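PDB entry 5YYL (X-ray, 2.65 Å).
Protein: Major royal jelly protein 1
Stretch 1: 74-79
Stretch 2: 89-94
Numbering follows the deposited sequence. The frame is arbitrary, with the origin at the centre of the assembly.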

# COMPACT_ATOMS: atom_id res chain seq x y z
N ASP A 74 -17.98 11.66 -11.67
CA ASP A 74 -17.72 10.97 -12.95
C ASP A 74 -18.57 11.46 -14.13
O ASP A 74 -18.33 11.07 -15.27
CB ASP A 74 -17.87 9.44 -12.81
CG ASP A 74 -19.18 9.02 -12.13
OD1 ASP A 74 -19.87 9.87 -11.52
OD2 ASP A 74 -19.51 7.83 -12.24
N LYS A 75 -19.54 12.34 -13.84
CA LYS A 75 -20.47 12.84 -14.84
C LYS A 75 -19.92 14.10 -15.51
O LYS A 75 -19.39 14.97 -14.84
CB LYS A 75 -21.83 13.15 -14.18
CG LYS A 75 -22.44 11.95 -13.47
CD LYS A 75 -23.63 12.34 -12.59
CE LYS A 75 -23.99 11.24 -11.59
NZ LYS A 75 -24.19 9.90 -12.22
N ILE A 76 -20.01 14.14 -16.84
CA ILE A 76 -19.79 15.34 -17.63
C ILE A 76 -21.14 15.65 -18.26
O ILE A 76 -21.61 14.87 -19.09
CB ILE A 76 -18.76 15.11 -18.76
CG1 ILE A 76 -17.36 14.79 -18.22
CG2 ILE A 76 -18.70 16.30 -19.71
CD1 ILE A 76 -16.64 15.96 -17.57
N PHE A 77 -21.77 16.76 -17.89
CA PHE A 77 -23.07 17.15 -18.47
C PHE A 77 -22.87 17.82 -19.82
O PHE A 77 -21.88 18.50 -20.02
CB PHE A 77 -23.86 18.03 -17.51
CG PHE A 77 -24.27 17.30 -16.27
CD1 PHE A 77 -25.39 16.46 -16.25
CD2 PHE A 77 -23.50 17.39 -15.11
CE1 PHE A 77 -25.76 15.77 -15.11
CE2 PHE A 77 -23.87 16.71 -13.95
CZ PHE A 77 -25.01 15.90 -13.95
N VAL A 78 -23.78 17.58 -20.75
CA VAL A 78 -23.77 18.24 -22.05
C VAL A 78 -25.21 18.57 -22.38
O VAL A 78 -26.03 17.66 -22.45
CB VAL A 78 -23.19 17.34 -23.15
CG1 VAL A 78 -23.25 18.04 -24.51
CG2 VAL A 78 -21.76 16.93 -22.82
N THR A 79 -25.53 19.85 -22.55
CA THR A 79 -26.91 20.26 -22.85
C THR A 79 -27.05 20.59 -24.31
O THR A 79 -26.16 21.17 -24.91
CB THR A 79 -27.40 21.46 -22.03
OG1 THR A 79 -26.81 22.67 -22.52
CG2 THR A 79 -27.13 21.28 -20.58
N SER A 89 -32.42 16.93 -24.06
CA SER A 89 -31.73 18.21 -23.90
C SER A 89 -30.68 18.13 -22.81
O SER A 89 -29.54 18.51 -23.05
CB SER A 89 -32.71 19.33 -23.58
OG SER A 89 -32.03 20.56 -23.66
N LEU A 90 -31.07 17.68 -21.62
CA LEU A 90 -30.16 17.50 -20.51
C LEU A 90 -29.53 16.10 -20.55
O LEU A 90 -30.23 15.10 -20.35
CB LEU A 90 -30.89 17.73 -19.19
CG LEU A 90 -30.05 17.65 -17.92
CD1 LEU A 90 -28.86 18.61 -17.98
CD2 LEU A 90 -30.92 17.96 -16.72
N ASN A 91 -28.22 16.03 -20.81
CA ASN A 91 -27.50 14.74 -20.95
C ASN A 91 -26.21 14.65 -20.13
O ASN A 91 -25.72 15.66 -19.64
CB ASN A 91 -27.14 14.50 -22.41
CG ASN A 91 -28.25 14.87 -23.35
OD1 ASN A 91 -29.37 14.38 -23.20
ND2 ASN A 91 -27.97 15.77 -24.29
N VAL A 92 -25.70 13.43 -20.01
CA VAL A 92 -24.33 13.16 -19.55
C VAL A 92 -23.63 12.34 -20.61
O VAL A 92 -24.28 11.71 -21.43
CB VAL A 92 -24.23 12.44 -18.19
CG1 VAL A 92 -24.80 13.31 -17.09
CG2 VAL A 92 -24.94 11.11 -18.20
N ILE A 93 -22.30 12.34 -20.57
CA ILE A 93 -21.51 11.53 -21.49
C ILE A 93 -21.50 10.14 -20.90
O ILE A 93 -21.32 9.98 -19.70
CB ILE A 93 -20.08 12.06 -21.70
CG1 ILE A 93 -20.12 13.54 -22.12
CG2 ILE A 93 -19.36 11.24 -22.77
CD1 ILE A 93 -18.76 14.14 -22.44
N SER A 94 -21.72 9.14 -21.76
CA SER A 94 -21.79 7.74 -21.36
C SER A 94 -20.48 7.03 -21.63
O SER A 94 -19.55 7.57 -22.27
CB SER A 94 -22.89 7.05 -22.16
OG SER A 94 -22.47 6.82 -23.51

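The two stretches form an antiparallel pair of β-strands, joined by backbone hydrogen bonds, with mostly apolar side chains meeting alongside them. Strands 75-79 and 90-94 run at 135° to each other, so the pairing is strongly twisted. Its centre is Val 78 opposite Asn 91: Val 78 N donates to Asn 91 O at 2.9 Å and nearly straight, whereas the return bond from Asn 91 N to Val 78 O is weak, at 3.2 Å and 134°. The amide side chain of Asn 91 adds a second weak bond, ND2 to Val 78 O at 3.3 Å. Farther along, Ile 93 N donates to Ile 76 O at 3.0 Å. Between these bonds, Phe 77 faces Val 92 as a non-hydrogen-bonded pair, its CA 3.3 Å from Asn 91 O in a CA-H...O contact.

Phe 77, Thr 79, Leu 90 and Val 92 share one face. There Phe 77 CE1 lies 3.3 Å from Val 92 CG1, and Leu 90 CD1 reaches within 4.1 Å of Thr 79 CG2; the threonine methyl suits this apolar neighbour while its hydroxyl bonds elsewhere in the structure. Ile 93, whose CA-to-CB bond points toward the other strand, meets two β-branched residues, a type that favours extended backbone: its CD1 lies 3.5 Å from Ile 76 CG2 and its CG1 3.8 Å from Val 78 CG2.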